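PDB 1H21: split-soret cytochrome C from Desulfovibrio desulfuricans, which binds two heme c groups and an iron-sulfur cluster, probably [2Fe-2S], per subunit and may transfer electrons in sulfate reduction. Local coordinates for residues A[30-38]-A[124-132]. Sequence-based numbering, arbitrary orientation.
Sequences AQVAYDGYW and FNPGDAAQG
The ring of Y34, on helix 26-38, meets that of F124, in the loop 124-132, obliquely, centroids 5.2 Å apart and planes at 38°, and F124 also touches the methyl of A30 one helical turn back. P126 lies over one face of Y34, a CH-pi contact with CB 3.8 Å from the ring centroid; the indole NE1 of W38 sits over the opposite face, toward the rim. Farther along, Q131 covers W38: its CB is 3.6 Å from the centroid of the five-membered ring, almost on the normal. With CG beside the backbone N (chi1 -61°) and the chain extended beyond, Q131 runs antiparallel to the tryptophan side chain, its amide tilted 30° from the indole plane. The six-membered ring of W38 meets G132 obliquely, with its CH2 3.5 Å from G132 CA.

One hydrogen bond crosses the contact, from Q131 N to Y34 OH (3.1 Å). The same hydroxyl is hydrogen-bonded to E169 OE2 on helix 165-192, whose A176 touches F124.

The chemistry is thus an aromatic and CH-pi surface with a single polar link, and the phenol hydroxyl joins helix 26-38, the loop and helix 165-192 at one point.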
loop_
_atom_site.group_PDB
_atom_site.type_symbol
_atom_site.label_atom_id
_atom_site.label_comp_id
_atom_site.label_asym_id
_atom_site.label_seq_id
_atom_site.Cartn_x
_atom_site.Cartn_y
_atom_site.Cartn_z
ATOM N N ALA A 30 -8.562 -7.299 -17.881
ATOM C CA ALA A 30 -9.387 -6.157 -17.517
ATOM C C ALA A 30 -10.747 -6.665 -17.036
ATOM O O ALA A 30 -11.269 -6.293 -15.965
ATOM C CB ALA A 30 -9.556 -5.241 -18.746
ATOM N N GLN A 31 -11.246 -7.624 -17.797
ATOM C CA GLN A 31 -12.533 -8.252 -17.573
ATOM C C GLN A 31 -12.653 -8.994 -16.241
ATOM O O GLN A 31 -13.554 -8.725 -15.435
ATOM C CB GLN A 31 -12.760 -9.202 -18.723
ATOM C CG GLN A 31 -13.977 -10.018 -18.584
ATOM C CD GLN A 31 -15.169 -9.370 -19.187
ATOM O OE1 GLN A 31 -15.074 -8.501 -20.063
ATOM N NE2 GLN A 31 -16.318 -9.818 -18.757
ATOM N N VAL A 32 -11.760 -9.956 -16.034
ATOM C CA VAL A 32 -11.752 -10.748 -14.800
ATOM C C VAL A 32 -11.515 -9.857 -13.558
ATOM O O VAL A 32 -12.099 -10.097 -12.495
ATOM C CB VAL A 32 -10.690 -11.877 -14.882
ATOM C CG1 VAL A 32 -10.721 -12.734 -13.623
ATOM C CG2 VAL A 32 -10.948 -12.725 -16.108
ATOM N N ALA A 33 -10.667 -8.833 -13.709
ATOM C CA ALA A 33 -10.365 -7.882 -12.630
ATOM C C ALA A 33 -11.645 -7.189 -12.226
ATOM O O ALA A 33 -11.954 -7.113 -11.036
ATOM C CB ALA A 33 -9.321 -6.843 -13.073
ATOM N N TYR A 34 -12.395 -6.707 -13.219
ATOM C CA TYR A 34 -13.670 -6.032 -12.968
ATOM C C TYR A 34 -14.633 -6.979 -12.236
ATOM O O TYR A 34 -15.310 -6.582 -11.278
ATOM C CB TYR A 34 -14.278 -5.544 -14.285
ATOM C CG TYR A 34 -15.667 -4.929 -14.159
ATOM C CD1 TYR A 34 -15.838 -3.558 -13.994
ATOM C CD2 TYR A 34 -16.811 -5.729 -14.179
ATOM C CE1 TYR A 34 -17.110 -3.001 -13.846
ATOM C CE2 TYR A 34 -18.071 -5.187 -14.028
ATOM C CZ TYR A 34 -18.216 -3.823 -13.858
ATOM O OH TYR A 34 -19.470 -3.302 -13.661
ATOM N N ASP A 35 -14.675 -8.237 -12.666
ATOM C CA ASP A 35 -15.550 -9.234 -12.037
ATOM C C ASP A 35 -15.059 -9.560 -10.630
ATOM O O ASP A 35 -15.836 -9.635 -9.668
ATOM C CB ASP A 35 -15.599 -10.524 -12.878
ATOM C CG ASP A 35 -16.312 -10.333 -14.220
ATOM O OD1 ASP A 35 -16.961 -9.278 -14.434
ATOM O OD2 ASP A 35 -16.226 -11.251 -15.072
ATOM N N GLY A 36 -13.749 -9.723 -10.518
ATOM C CA GLY A 36 -13.141 -10.039 -9.244
ATOM C C GLY A 36 -13.442 -8.986 -8.204
ATOM O O GLY A 36 -13.696 -9.325 -7.046
ATOM N N TYR A 37 -13.484 -7.723 -8.643
ATOM C CA TYR A 37 -13.744 -6.577 -7.774
ATOM C C TYR A 37 -15.044 -6.735 -6.975
ATOM O O TYR A 37 -15.089 -6.442 -5.759
ATOM C CB TYR A 37 -13.754 -5.275 -8.607
ATOM C CG TYR A 37 -14.301 -4.042 -7.883
ATOM C CD1 TYR A 37 -13.472 -3.227 -7.099
ATOM C CD2 TYR A 37 -15.671 -3.734 -7.920
ATOM C CE1 TYR A 37 -14.002 -2.144 -6.360
ATOM C CE2 TYR A 37 -16.200 -2.671 -7.194
ATOM C CZ TYR A 37 -15.369 -1.883 -6.415
ATOM O OH TYR A 37 -15.920 -0.863 -5.673
ATOM N N TRP A 38 -16.092 -7.208 -7.646
ATOM C CA TRP A 38 -17.383 -7.386 -7.004
ATOM C C TRP A 38 -17.475 -8.676 -6.191
ATOM O O TRP A 38 -18.188 -8.731 -5.198
ATOM C CB TRP A 38 -18.490 -7.363 -8.052
ATOM C CG TRP A 38 -18.459 -6.172 -8.929
ATOM C CD1 TRP A 38 -17.894 -6.091 -10.158
ATOM C CD2 TRP A 38 -19.012 -4.879 -8.648
ATOM N NE1 TRP A 38 -18.053 -4.824 -10.670
ATOM C CE2 TRP A 38 -18.737 -4.059 -9.762
ATOM C CE3 TRP A 38 -19.703 -4.329 -7.561
ATOM C CZ2 TRP A 38 -19.129 -2.711 -9.824
ATOM C CZ3 TRP A 38 -20.093 -2.977 -7.621
ATOM C CH2 TRP A 38 -19.800 -2.191 -8.746
ATOM N N PHE A 124 -12.239 1.527 -19.263
ATOM C CA PHE A 124 -13.002 0.280 -19.331
ATOM C C PHE A 124 -14.490 0.509 -19.111
ATOM O O PHE A 124 -14.897 1.363 -18.307
ATOM C CB PHE A 124 -12.472 -0.723 -18.284
ATOM C CG PHE A 124 -13.231 -2.037 -18.228
ATOM C CD1 PHE A 124 -12.843 -3.117 -19.007
ATOM C CD2 PHE A 124 -14.297 -2.205 -17.345
ATOM C CE1 PHE A 124 -13.507 -4.352 -18.903
ATOM C CE2 PHE A 124 -14.967 -3.428 -17.231
ATOM C CZ PHE A 124 -14.574 -4.505 -18.009
ATOM N N ASN A 125 -15.295 -0.267 -19.824
ATOM C CA ASN A 125 -16.756 -0.201 -19.726
ATOM C C ASN A 125 -17.240 -1.660 -19.801
ATOM O O ASN A 125 -16.941 -2.367 -20.768
ATOM C CB ASN A 125 -17.319 0.615 -20.898
ATOM C CG ASN A 125 -18.750 1.060 -20.663
ATOM O OD1 ASN A 125 -19.563 0.336 -20.056
ATOM N ND2 ASN A 125 -19.064 2.272 -21.116
ATOM N N PRO A 126 -17.976 -2.133 -18.777
ATOM C CA PRO A 126 -18.450 -3.529 -18.784
ATOM C C PRO A 126 -19.702 -3.732 -19.624
ATOM O O PRO A 126 -20.147 -4.879 -19.850
ATOM C CB PRO A 126 -18.748 -3.786 -17.309
ATOM C CG PRO A 126 -19.375 -2.448 -16.903
ATOM C CD PRO A 126 -18.471 -1.408 -17.588
ATOM N N GLY A 127 -20.256 -2.617 -20.110
ATOM C CA GLY A 127 -21.473 -2.674 -20.885
ATOM C C GLY A 127 -22.584 -2.996 -19.908
ATOM O O GLY A 127 -22.729 -2.327 -18.882
ATOM N N ASP A 128 -23.330 -4.059 -20.180
ATOM C CA ASP A 128 -24.409 -4.456 -19.293
ATOM C C ASP A 128 -23.980 -5.484 -18.250
ATOM O O ASP A 128 -24.798 -5.954 -17.454
ATOM C CB ASP A 128 -25.595 -4.948 -20.115
ATOM C CG ASP A 128 -26.180 -3.848 -20.999
ATOM O OD1 ASP A 128 -26.817 -2.925 -20.452
ATOM O OD2 ASP A 128 -25.972 -3.889 -22.232
ATOM N N ALA A 129 -22.698 -5.838 -18.260
ATOM C CA ALA A 129 -22.172 -6.777 -17.268
ATOM C C ALA A 129 -21.943 -5.935 -16.010
ATOM O O ALA A 129 -21.395 -6.422 -15.008
ATOM C CB ALA A 129 -20.855 -7.398 -17.755
ATOM N N ALA A 130 -22.341 -4.659 -16.093
ATOM C CA ALA A 130 -22.197 -3.703 -15.005
ATOM C C ALA A 130 -22.909 -4.218 -13.776
ATOM O O ALA A 130 -24.111 -4.498 -13.821
ATOM C CB ALA A 130 -22.767 -2.363 -15.409
ATOM N N GLN A 131 -22.171 -4.355 -12.679
ATOM C CA GLN A 131 -22.765 -4.834 -11.440
ATOM C C GLN A 131 -23.160 -3.724 -10.479
ATOM O O GLN A 131 -23.846 -3.993 -9.486
ATOM C CB GLN A 131 -21.849 -5.842 -10.758
ATOM C CG GLN A 131 -21.580 -7.078 -11.605
ATOM C CD GLN A 131 -20.864 -8.147 -10.828
ATOM O OE1 GLN A 131 -19.854 -8.697 -11.303
ATOM N NE2 GLN A 131 -21.379 -8.459 -9.610
ATOM N N GLY A 132 -22.696 -2.500 -10.742
ATOM C CA GLY A 132 -23.036 -1.367 -9.895
ATOM C C GLY A 132 -24.084 -0.510 -10.566
ATOM O O GLY A 132 -25.245 -0.527 -10.159
#